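PDB 5I2H: O-methyltransferase family 2 from Planctopirus limnophila, which probably transfers a methyl group from S-adenosyl-L-methionine to a hydroxyl oxygen of its substrate, and binds the flavone apigenin in its pocket. Local coordinates for residues L10-T15 and F176-P181; G26-E31 and S318-S323; P311-L316 and S353-L358; E326-A329 and E333-R336. All coordinates share one frame; numbering follows the deposited sequence.

Interactions 2, 3 and 4 gather round helix 312-324. Interactions 2 and 3 use successive turns of that helix, their centres 13 Å apart, and Leu316 CD2 of interaction 3 comes within 3.7 Å of Ala29 N of interaction 2. Interaction 4 follows directly in the chain: Ser318 OG probably hydrogen-bonds to Ala329 N at 2.9 Å. Interaction 1 lies farther out, its centre 29 Å from that of interaction 2, but touches interaction 3 through its Phe176, whose CE1 packs 3.8 Å from Leu358 CD1. Bound apigenin lies closest to interaction 2, where it touches Leu321. In interaction 4, the side chain of Arg328 is about 11 Å from bound apigenin.

Interaction 1 of 4, residues L10-T15 and F176-P181; sequences LRFPPT and FADVLP
Phe12 and Leu10, two side chains of the loop that leads into helix 18-24, reach across to the last turn of helix 154-179 and meet Asp178 and Ala177 there. The contact is small, burying 129 Å² in all, and no hydrogen bond crosses it.

The aromatic part is an edge contact. Phe12 presents its CE1-CZ edge to Asp178, with CZ 3.7 Å from Asp178 CG and CE1 3.8 Å from Asp178 CB. Asp178 CB lies in the plane of the ring, while the carboxylate is turned nearly upright to it, the two planes 81° apart. Asp178 swings out from the helix, its chi1 of -177° placing CG opposite the backbone N, and brings its carboxylate group to the rim of the ring. The ring hydrogens there carry slight positive charge, so a carboxylate is probably a tolerable neighbour at this edge. Arg175, one turn earlier, adds a cation-pi contact to the same ring.

The aliphatic part is a single touch: one branch of Leu10, CD2, lies 3.9 Å from the methyl CB of Ala177. The leucine sends only its far end to the helix, since the backbones keep well apart, the nearest CA atoms being 7.3 Å from each other.

Around this, Leu10 and Ala177 also lean on helix 209-217 through Gln216 and Ala213. Phe176 and Leu180 face inward, against Val214 of that helix and strand 357-362, while Pro13 to Thr15 pack on the second subunit, so the loop lies between helix 154-179 and the dimer partner.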
loop_
_atom_site.group_PDB
_atom_site.type_symbol
_atom_site.label_atom_id
_atom_site.label_comp_id
_atom_site.label_asym_id
_atom_site.label_seq_id
_atom_site.Cartn_x
_atom_site.Cartn_y
_atom_site.Cartn_z
ATOM N N LEU A 10 -24.908 19.125 4.750
ATOM C CA LEU A 10 -23.973 20.164 5.176
ATOM C C LEU A 10 -23.182 19.807 6.420
ATOM O O LEU A 10 -22.120 20.406 6.653
ATOM C CB LEU A 10 -24.709 21.485 5.435
ATOM C CG LEU A 10 -25.339 22.088 4.170
ATOM C CD1 LEU A 10 -26.142 23.329 4.524
ATOM C CD2 LEU A 10 -24.289 22.409 3.085
ATOM N N ARG A 11 -23.666 18.870 7.227
ATOM C CA ARG A 11 -22.935 18.511 8.432
ATOM C C ARG A 11 -21.601 17.882 8.050
ATOM O O ARG A 11 -21.544 16.988 7.196
ATOM C CB ARG A 11 -23.755 17.546 9.275
ATOM C CG ARG A 11 -23.043 17.132 10.557
ATOM C CD ARG A 11 -23.756 17.641 11.797
ATOM N NE ARG A 11 -24.915 16.827 12.156
ATOM C CZ ARG A 11 -24.969 16.007 13.199
ATOM N NH1 ARG A 11 -26.077 15.321 13.447
ATOM N NH2 ARG A 11 -23.924 15.878 13.998
ATOM N N PHE A 12 -20.527 18.347 8.688
ATOM C CA PHE A 12 -19.208 17.791 8.413
ATOM C C PHE A 12 -19.122 16.359 8.948
ATOM O O PHE A 12 -19.719 16.041 9.975
ATOM C CB PHE A 12 -18.103 18.624 9.061
ATOM C CG PHE A 12 -18.071 20.046 8.610
ATOM C CD1 PHE A 12 -18.142 20.380 7.261
ATOM C CD2 PHE A 12 -17.979 21.061 9.544
ATOM C CE1 PHE A 12 -18.104 21.710 6.849
ATOM C CE2 PHE A 12 -17.946 22.390 9.152
ATOM C CZ PHE A 12 -18.004 22.719 7.799
ATOM N N PRO A 13 -18.405 15.464 8.277
ATOM C CA PRO A 13 -18.263 14.114 8.822
ATOM C C PRO A 13 -17.517 14.153 10.139
ATOM O O PRO A 13 -16.669 15.036 10.369
ATOM C CB PRO A 13 -17.480 13.367 7.733
ATOM C CG PRO A 13 -16.988 14.352 6.825
ATOM C CD PRO A 13 -17.756 15.628 6.966
ATOM N N PRO A 14 -17.830 13.237 11.054
ATOM C CA PRO A 14 -17.257 13.320 12.409
ATOM C C PRO A 14 -15.798 12.899 12.480
ATOM O O PRO A 14 -15.122 13.252 13.450
ATOM C CB PRO A 14 -18.144 12.367 13.221
ATOM C CG PRO A 14 -18.632 11.388 12.222
ATOM C CD PRO A 14 -18.858 12.195 10.950
ATOM N N THR A 15 -15.299 12.161 11.490
ATOM C CA THR A 15 -13.885 11.837 11.360
ATOM C C THR A 15 -13.510 12.035 9.906
ATOM O O THR A 15 -14.378 12.139 9.040
ATOM C CB THR A 15 -13.580 10.385 11.773
ATOM O OG1 THR A 15 -14.553 9.501 11.177
ATOM C CG2 THR A 15 -13.647 10.238 13.298
ATOM N N PHE A 176 -16.860 21.001 0.572
ATOM C CA PHE A 176 -16.974 21.712 -0.687
ATOM C C PHE A 176 -17.979 22.844 -0.598
ATOM O O PHE A 176 -17.688 23.979 -1.002
ATOM C CB PHE A 176 -17.391 20.738 -1.786
ATOM C CG PHE A 176 -17.595 21.399 -3.116
ATOM C CD1 PHE A 176 -16.542 21.553 -3.983
ATOM C CD2 PHE A 176 -18.834 21.851 -3.492
ATOM C CE1 PHE A 176 -16.726 22.171 -5.205
ATOM C CE2 PHE A 176 -19.042 22.479 -4.708
ATOM C CZ PHE A 176 -17.985 22.640 -5.566
ATOM N N ALA A 177 -19.190 22.540 -0.112
ATOM C CA ALA A 177 -20.199 23.583 0.010
ATOM C C ALA A 177 -19.741 24.667 0.989
ATOM O O ALA A 177 -20.005 25.863 0.781
ATOM C CB ALA A 177 -21.538 22.982 0.427
ATOM N N ASP A 178 -19.047 24.266 2.061
ATOM C CA ASP A 178 -18.616 25.239 3.049
ATOM C C ASP A 178 -17.616 26.232 2.466
ATOM O O ASP A 178 -17.609 27.413 2.858
ATOM C CB ASP A 178 -18.025 24.509 4.259
ATOM C CG ASP A 178 -17.620 25.457 5.367
ATOM O OD1 ASP A 178 -18.499 26.159 5.908
ATOM O OD2 ASP A 178 -16.411 25.503 5.684
ATOM N N VAL A 179 -16.756 25.799 1.548
ATOM C CA VAL A 179 -15.706 26.702 1.057
ATOM C C VAL A 179 -16.029 27.352 -0.282
ATOM O O VAL A 179 -15.276 28.240 -0.711
ATOM C CB VAL A 179 -14.333 26.009 0.952
ATOM C CG1 VAL A 179 -13.956 25.404 2.309
ATOM C CG2 VAL A 179 -14.328 24.959 -0.163
ATOM N N LEU A 180 -17.113 26.961 -0.949
ATOM C CA LEU A 180 -17.474 27.632 -2.195
ATOM C C LEU A 180 -17.929 29.062 -1.923
ATOM O O LEU A 180 -18.921 29.255 -1.209
ATOM C CB LEU A 180 -18.582 26.871 -2.906
ATOM C CG LEU A 180 -19.066 27.533 -4.190
ATOM C CD1 LEU A 180 -17.974 27.526 -5.250
ATOM C CD2 LEU A 180 -20.294 26.794 -4.677
ATOM N N PRO A 181 -17.260 30.082 -2.467
ATOM C CA PRO A 181 -17.722 31.463 -2.253
ATOM C C PRO A 181 -19.040 31.721 -2.973
ATOM O O PRO A 181 -19.343 31.093 -3.983
ATOM C CB PRO A 181 -16.586 32.321 -2.835
ATOM C CG PRO A 181 -15.357 31.391 -2.901
ATOM C CD PRO A 181 -15.980 30.023 -3.194
#

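Interaction 2 of 4, residues G26-E31 and S318-S323; sequences GNFATE and SLALFS
Leu319 opens the contact by laying its CB 3.9 Å from Phe28 CD1, the two side chains running antiparallel alongside one another. Its CD1 carries on along the Phe28 side chain toward the backbone of helix 26-39. Next comes Ala320, which takes the other end of the ring: its CB is 3.5 Å from Phe28 CE2, and its backbone N stands over the ring centre. The small alanine probably lets the phenyl face lie almost directly on the helix backbone. Asn27 ND2 sits over the opposite face, 3.3 Å above the ring plane, held there by a nearly straight bond (172°) to Glu31 OE2. One turn on, Ser323 brings OG to 3.7 Å from Phe28 CE1. That hydroxyl donates to Leu319 O at 2.8 Å, which also accepts from Ser323 N on the other face of its plane, so both fix the serine beside the ring. The two helical segments cross at 81°, with axes 9.8 Å apart. Phe28 thereby ties the dimerisation region to the methyltransferase region, while Thr30 of this chain meets the second subunit. Helix 117-128 flanks both helices through Leu122, which meets Glu31 and Ser323, and Val69 of helix 64-76 packs on Leu319.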
loop_
_atom_site.group_PDB
_atom_site.type_symbol
_atom_site.label_atom_id
_atom_site.label_comp_id
_atom_site.label_asym_id
_atom_site.label_seq_id
_atom_site.Cartn_x
_atom_site.Cartn_y
_atom_site.Cartn_z
ATOM N N GLY A 26 -2.672 0.939 -1.634
ATOM C CA GLY A 26 -1.373 0.310 -1.442
ATOM C C GLY A 26 -0.983 -0.656 -2.539
ATOM O O GLY A 26 0.206 -0.802 -2.831
ATOM N N ASN A 27 -1.953 -1.365 -3.125
ATOM C CA ASN A 27 -1.597 -2.327 -4.176
ATOM C C ASN A 27 -0.827 -1.671 -5.316
ATOM O O ASN A 27 -0.004 -2.336 -5.957
ATOM C CB ASN A 27 -2.836 -3.004 -4.780
ATOM C CG ASN A 27 -3.740 -1.993 -5.492
ATOM O OD1 ASN A 27 -4.316 -1.112 -4.843
ATOM N ND2 ASN A 27 -3.835 -2.088 -6.822
ATOM N N PHE A 28 -1.117 -0.396 -5.619
ATOM C CA PHE A 28 -0.423 0.225 -6.739
ATOM C C PHE A 28 1.036 0.482 -6.432
ATOM O O PHE A 28 1.833 0.573 -7.376
ATOM C CB PHE A 28 -1.141 1.501 -7.183
ATOM C CG PHE A 28 -2.431 1.195 -7.863
ATOM C CD1 PHE A 28 -2.419 0.655 -9.141
ATOM C CD2 PHE A 28 -3.652 1.366 -7.192
ATOM C CE1 PHE A 28 -3.615 0.333 -9.783
ATOM C CE2 PHE A 28 -4.857 1.045 -7.815
ATOM C CZ PHE A 28 -4.835 0.509 -9.121
ATOM N N ALA A 29 1.411 0.602 -5.152
ATOM C CA ALA A 29 2.831 0.647 -4.802
ATOM C C ALA A 29 3.511 -0.684 -5.124
ATOM O O ALA A 29 4.533 -0.724 -5.825
ATOM C CB ALA A 29 2.994 0.994 -3.317
ATOM N N THR A 30 2.917 -1.792 -4.667
ATOM C CA THR A 30 3.474 -3.113 -4.966
ATOM C C THR A 30 3.577 -3.332 -6.470
ATOM O O THR A 30 4.611 -3.770 -6.985
ATOM C CB THR A 30 2.571 -4.187 -4.363
ATOM O OG1 THR A 30 2.374 -3.887 -2.988
ATOM C CG2 THR A 30 3.169 -5.595 -4.550
ATOM N N GLU A 31 2.495 -3.043 -7.185
ATOM C CA GLU A 31 2.458 -3.304 -8.620
ATOM C C GLU A 31 3.449 -2.432 -9.386
ATOM O O GLU A 31 4.115 -2.911 -10.314
ATOM C CB GLU A 31 1.042 -3.096 -9.137
ATOM C CG GLU A 31 0.099 -4.191 -8.611
ATOM C CD GLU A 31 -1.387 -3.768 -8.657
ATOM O OE1 GLU A 31 -1.714 -2.728 -9.269
ATOM O OE2 GLU A 31 -2.234 -4.486 -8.099
ATOM N N SER A 318 -3.200 8.243 -8.852
ATOM C CA SER A 318 -3.010 8.475 -10.285
ATOM C C SER A 318 -2.824 7.171 -11.064
ATOM O O SER A 318 -3.327 7.032 -12.190
ATOM C CB SER A 318 -1.812 9.394 -10.489
ATOM O OG SER A 318 -1.841 9.893 -11.806
ATOM N N LEU A 319 -2.094 6.208 -10.489
ATOM C CA LEU A 319 -1.975 4.901 -11.128
ATOM C C LEU A 319 -3.319 4.199 -11.226
ATOM O O LEU A 319 -3.587 3.518 -12.222
ATOM C CB LEU A 319 -0.980 4.030 -10.379
ATOM C CG LEU A 319 0.456 4.494 -10.567
ATOM C CD1 LEU A 319 1.359 3.967 -9.405
ATOM C CD2 LEU A 319 1.008 4.040 -11.937
ATOM N N ALA A 320 -4.170 4.338 -10.201
ATOM C CA ALA A 320 -5.524 3.791 -10.297
ATOM C C ALA A 320 -6.294 4.452 -11.436
ATOM O O ALA A 320 -6.966 3.776 -12.214
ATOM C CB ALA A 320 -6.288 3.972 -8.983
ATOM N N LEU A 321 -6.216 5.786 -11.536
ATOM C CA LEU A 321 -6.928 6.491 -12.608
ATOM C C LEU A 321 -6.374 6.113 -13.980
ATOM O O LEU A 321 -7.133 5.948 -14.957
ATOM C CB LEU A 321 -6.830 8.002 -12.385
ATOM C CG LEU A 321 -7.538 8.523 -11.128
ATOM C CD1 LEU A 321 -7.168 9.978 -10.921
ATOM C CD2 LEU A 321 -9.074 8.331 -11.232
ATOM N N PHE A 322 -5.052 5.982 -14.078
ATOM C CA PHE A 322 -4.440 5.557 -15.333
ATOM C C PHE A 322 -4.948 4.183 -15.738
ATOM O O PHE A 322 -5.192 3.919 -16.929
ATOM C CB PHE A 322 -2.917 5.540 -15.181
ATOM C CG PHE A 322 -2.205 4.923 -16.346
ATOM C CD1 PHE A 322 -1.932 5.674 -17.481
ATOM C CD2 PHE A 322 -1.851 3.560 -16.328
ATOM C CE1 PHE A 322 -1.305 5.096 -18.577
ATOM C CE2 PHE A 322 -1.210 2.978 -17.408
ATOM C CZ PHE A 322 -0.933 3.743 -18.538
ATOM N N SER A 323 -5.142 3.300 -14.747
ATOM C CA SER A 323 -5.562 1.930 -15.029
ATOM C C SER A 323 -7.009 1.857 -15.478
ATOM O O SER A 323 -7.376 0.925 -16.201
ATOM C CB SER A 323 -5.389 1.044 -13.795
ATOM O OG SER A 323 -4.029 1.012 -13.418
#

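Interaction 3 of 4, residues P311-L316 and S353-L358; sequences PLEIAL and SAHGHL
His355 lays one face of its imidazole against Glu313, whose CG stands over that face 3.3 Å from His355 NE2. The glutamate chain runs across the ring at about a right angle, and its OE2 comes within 3.5 Å of His355 CE1. No hydrogen bond links the pair; the carboxylate and ring planes stand 40° apart. On the stem of the histidine, Ile314 CD1 touches His355 CB at 3.6 Å. Glu313 reaches the ring because its CG lies between the backbone N and carbonyl carbon (chi1 59°) and the chain bends at chi2.

Beyond this shell, Asp22 of helix 18-24 takes the polar end, its OD1 hydrogen-bonded to His355 NE2. Were the imidazole cut back to an alanine, Asp22 OD1 would probably lose this partner and Glu313 CG the ring that covers it.

The backbone that presents His355 is a type I' turn from Ser353 to Gly356, closed by Gly356 N to Ser353 O at 2.8 Å. It connects the antiparallel strands 345-351 and 357-362, the beta hairpin that ends the 3-2-1-4-5-7-6 sheet of the Rossmann-like methyltransferase fold.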
loop_
_atom_site.group_PDB
_atom_site.type_symbol
_atom_site.label_atom_id
_atom_site.label_comp_id
_atom_site.label_asym_id
_atom_site.label_seq_id
_atom_site.Cartn_x
_atom_site.Cartn_y
_atom_site.Cartn_z
ATOM N N PRO A 311 2.465 14.324 -4.207
ATOM C CA PRO A 311 2.805 13.432 -3.094
ATOM C C PRO A 311 2.442 11.977 -3.379
ATOM O O PRO A 311 1.692 11.685 -4.321
ATOM C CB PRO A 311 1.970 13.983 -1.935
ATOM C CG PRO A 311 0.816 14.684 -2.606
ATOM C CD PRO A 311 1.269 15.147 -3.945
ATOM N N LEU A 312 2.971 11.089 -2.538
ATOM C CA LEU A 312 2.826 9.652 -2.754
ATOM C C LEU A 312 1.358 9.245 -2.879
ATOM O O LEU A 312 0.993 8.469 -3.773
ATOM C CB LEU A 312 3.498 8.879 -1.608
ATOM C CG LEU A 312 3.429 7.349 -1.761
ATOM C CD1 LEU A 312 4.093 6.885 -3.073
ATOM C CD2 LEU A 312 4.056 6.639 -0.542
ATOM N N GLU A 313 0.505 9.716 -1.968
ATOM C CA GLU A 313 -0.861 9.203 -2.008
ATOM C C GLU A 313 -1.563 9.597 -3.315
ATOM O O GLU A 313 -2.368 8.806 -3.838
ATOM C CB GLU A 313 -1.653 9.648 -0.774
ATOM C CG GLU A 313 -1.751 11.126 -0.590
ATOM C CD GLU A 313 -0.568 11.747 0.197
ATOM O OE1 GLU A 313 0.512 11.127 0.352
ATOM O OE2 GLU A 313 -0.756 12.893 0.672
ATOM N N ILE A 314 -1.224 10.767 -3.890
ATOM C CA ILE A 314 -1.845 11.182 -5.159
ATOM C C ILE A 314 -1.189 10.437 -6.315
ATOM O O ILE A 314 -1.867 10.075 -7.292
ATOM C CB ILE A 314 -1.777 12.714 -5.353
ATOM C CG1 ILE A 314 -2.418 13.445 -4.169
ATOM C CG2 ILE A 314 -2.470 13.157 -6.656
ATOM C CD1 ILE A 314 -3.775 12.888 -3.770
ATOM N N ALA A 315 0.112 10.146 -6.208
ATOM C CA ALA A 315 0.779 9.393 -7.268
ATOM C C ALA A 315 0.217 7.969 -7.360
ATOM O O ALA A 315 0.078 7.408 -8.467
ATOM C CB ALA A 315 2.291 9.397 -7.022
ATOM N N LEU A 316 -0.136 7.369 -6.222
ATOM C CA LEU A 316 -0.727 6.027 -6.281
ATOM C C LEU A 316 -2.154 6.078 -6.809
ATOM O O LEU A 316 -2.556 5.235 -7.616
ATOM C CB LEU A 316 -0.675 5.344 -4.907
ATOM C CG LEU A 316 0.761 5.099 -4.375
ATOM C CD1 LEU A 316 0.715 4.337 -3.038
ATOM C CD2 LEU A 316 1.619 4.301 -5.421
ATOM N N SER A 353 -11.675 18.023 1.080
ATOM C CA SER A 353 -11.226 16.896 1.899
ATOM C C SER A 353 -10.905 15.732 0.972
ATOM O O SER A 353 -11.092 15.823 -0.244
ATOM C CB SER A 353 -12.270 16.473 2.940
ATOM O OG SER A 353 -11.730 15.424 3.740
ATOM N N ALA A 354 -10.421 14.631 1.555
ATOM C CA ALA A 354 -9.998 13.456 0.789
ATOM C C ALA A 354 -9.055 13.858 -0.345
ATOM O O ALA A 354 -9.151 13.369 -1.472
ATOM C CB ALA A 354 -11.202 12.664 0.258
ATOM N N HIS A 355 -8.134 14.772 -0.043
ATOM C CA HIS A 355 -7.152 15.315 -0.981
ATOM C C HIS A 355 -7.759 16.190 -2.077
ATOM O O HIS A 355 -7.046 16.561 -3.023
ATOM C CB HIS A 355 -6.299 14.190 -1.590
ATOM C CG HIS A 355 -5.550 13.400 -0.560
ATOM N ND1 HIS A 355 -4.756 13.999 0.398
ATOM C CD2 HIS A 355 -5.504 12.070 -0.310
ATOM C CE1 HIS A 355 -4.233 13.066 1.176
ATOM N NE2 HIS A 355 -4.673 11.890 0.770
ATOM N N GLY A 356 -9.043 16.525 -1.992
ATOM C CA GLY A 356 -9.668 17.352 -3.010
ATOM C C GLY A 356 -9.290 18.809 -2.885
ATOM O O GLY A 356 -8.927 19.305 -1.805
ATOM N N HIS A 357 -9.332 19.495 -4.022
ATOM C CA HIS A 357 -9.066 20.924 -4.100
ATOM C C HIS A 357 -10.089 21.541 -5.025
ATOM O O HIS A 357 -10.372 20.981 -6.078
ATOM C CB HIS A 357 -7.671 21.217 -4.652
ATOM C CG HIS A 357 -6.597 20.898 -3.680
ATOM N ND1 HIS A 357 -6.052 19.637 -3.551
ATOM C CD2 HIS A 357 -6.027 21.663 -2.721
ATOM C CE1 HIS A 357 -5.156 19.652 -2.577
ATOM N NE2 HIS A 357 -5.125 20.866 -2.055
ATOM N N LEU A 358 -10.628 22.690 -4.635
ATOM C CA LEU A 358 -11.539 23.451 -5.485
ATOM C C LEU A 358 -10.706 24.526 -6.171
ATOM O O LEU A 358 -10.172 25.432 -5.508
ATOM C CB LEU A 358 -12.676 24.059 -4.662
ATOM C CG LEU A 358 -13.521 25.115 -5.383
ATOM C CD1 LEU A 358 -14.177 24.590 -6.690
ATOM C CD2 LEU A 358 -14.577 25.685 -4.409
#

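Interaction 4 of 4, residues E326-A329 and E333-R336; sequences EGRA and EEYR
Arg328 and Glu334 form an end-on, two-pronged salt bridge between the loop after helix 312-324 and the first turn of helix 332-341. Its shorter prong runs from Arg328 NH2 to Glu334 OE2, 2.8 Å long and fairly straight at 164°, with the oxygen in the plane of the guanidinium. The other joins Arg328 NH1 to Glu334 OE1 at 3.1 Å and is more bent (145°), and that oxygen lies off the guanidinium plane. Both carboxylate oxygens are met on their syn sides, and the two flat groups are twisted 37° against each other. The arginine chain spans the gap extended from CG to NE.

Further charge gathers at the same carboxylate. Arg277 makes its own salt bridge to Glu334 OE2, so two arginines share that oxygen and would probably hold the glutamate ionised.

Among the bonds to backbone groups, Glu334 OE1 accepts from Ser331 N just ahead of the helix, which matches the glutamate half of a capping box. A leucine in place of Arg328 would probably leave Glu334 with Arg277 as its remaining salt-bridge partner and release the carbonyl of Ala329. The same guanidinium also holds that carbonyl: Arg328 NH1 donates to Ala329 O at 2.8 Å, in the carbonyl plane, while also serving Glu334 OE1.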
loop_
_atom_site.group_PDB
_atom_site.type_symbol
_atom_site.label_atom_id
_atom_site.label_comp_id
_atom_site.label_asym_id
_atom_site.label_seq_id
_atom_site.Cartn_x
_atom_site.Cartn_y
_atom_site.Cartn_z
ATOM N N GLU A 326 -8.790 7.264 -19.256
ATOM C CA GLU A 326 -7.860 7.805 -20.243
ATOM C C GLU A 326 -6.948 8.892 -19.669
ATOM O O GLU A 326 -6.080 9.408 -20.389
ATOM C CB GLU A 326 -8.630 8.363 -21.434
ATOM C CG GLU A 326 -9.341 7.252 -22.200
ATOM C CD GLU A 326 -10.138 7.756 -23.417
ATOM O OE1 GLU A 326 -9.907 8.885 -23.914
ATOM O OE2 GLU A 326 -11.017 7.002 -23.880
ATOM N N GLY A 327 -7.097 9.224 -18.390
ATOM C CA GLY A 327 -6.303 10.291 -17.813
ATOM C C GLY A 327 -5.343 9.876 -16.705
ATOM O O GLY A 327 -4.778 8.770 -16.701
ATOM N N ARG A 328 -5.173 10.783 -15.753
ATOM C CA ARG A 328 -4.303 10.606 -14.600
ATOM C C ARG A 328 -4.552 11.807 -13.694
ATOM O O ARG A 328 -5.306 12.723 -14.054
ATOM C CB ARG A 328 -2.831 10.519 -15.021
ATOM C CG ARG A 328 -2.325 11.804 -15.763
ATOM C CD ARG A 328 -0.777 11.940 -15.582
ATOM N NE ARG A 328 -0.162 12.959 -16.431
ATOM C CZ ARG A 328 0.160 14.192 -16.048
ATOM N NH1 ARG A 328 -0.055 14.599 -14.788
ATOM N NH2 ARG A 328 0.685 15.039 -16.938
ATOM N N ALA A 329 -3.927 11.800 -12.504
ATOM C CA ALA A 329 -3.958 13.027 -11.708
ATOM C C ALA A 329 -3.095 14.082 -12.384
ATOM O O ALA A 329 -2.074 13.764 -13.013
ATOM C CB ALA A 329 -3.461 12.777 -10.279
ATOM N N GLU A 333 -0.563 23.521 -11.897
ATOM C CA GLU A 333 0.005 24.188 -13.064
ATOM C C GLU A 333 -0.629 23.663 -14.352
ATOM O O GLU A 333 -0.947 24.446 -15.263
ATOM C CB GLU A 333 1.528 24.008 -13.055
ATOM C CG GLU A 333 2.245 24.464 -14.288
ATOM C CD GLU A 333 3.769 24.263 -14.154
ATOM O OE1 GLU A 333 4.333 24.543 -13.066
ATOM O OE2 GLU A 333 4.400 23.798 -15.126
ATOM N N GLU A 334 -0.908 22.350 -14.409
ATOM C CA GLU A 334 -1.565 21.781 -15.590
ATOM C C GLU A 334 -3.001 22.288 -15.728
ATOM O O GLU A 334 -3.401 22.754 -16.802
ATOM C CB GLU A 334 -1.488 20.250 -15.540
ATOM C CG GLU A 334 -0.034 19.792 -15.799
ATOM C CD GLU A 334 0.208 18.291 -15.630
ATOM O OE1 GLU A 334 -0.363 17.697 -14.678
ATOM O OE2 GLU A 334 0.999 17.736 -16.446
ATOM N N TYR A 335 -3.787 22.246 -14.649
ATOM C CA TYR A 335 -5.124 22.848 -14.702
ATOM C C TYR A 335 -5.063 24.324 -15.117
ATOM O O TYR A 335 -5.849 24.768 -15.972
ATOM C CB TYR A 335 -5.843 22.689 -13.365
ATOM C CG TYR A 335 -6.265 21.263 -13.124
ATOM C CD1 TYR A 335 -7.226 20.668 -13.952
ATOM C CD2 TYR A 335 -5.695 20.502 -12.109
ATOM C CE1 TYR A 335 -7.606 19.352 -13.794
ATOM C CE2 TYR A 335 -6.093 19.167 -11.897
ATOM C CZ TYR A 335 -7.050 18.602 -12.755
ATOM O OH TYR A 335 -7.404 17.291 -12.619
ATOM N N ARG A 336 -4.105 25.085 -14.574
ATOM C CA ARG A 336 -4.026 26.506 -14.912
ATOM C C ARG A 336 -3.664 26.719 -16.376
ATOM O O ARG A 336 -4.121 27.691 -16.991
ATOM C CB ARG A 336 -3.033 27.217 -13.991
ATOM C CG ARG A 336 -3.558 27.411 -12.580
ATOM C CD ARG A 336 -2.747 28.435 -11.814
ATOM N NE ARG A 336 -2.868 29.739 -12.477
ATOM C CZ ARG A 336 -2.275 30.862 -12.092
ATOM N NH1 ARG A 336 -1.487 30.880 -11.025
ATOM N NH2 ARG A 336 -2.476 31.975 -12.797
#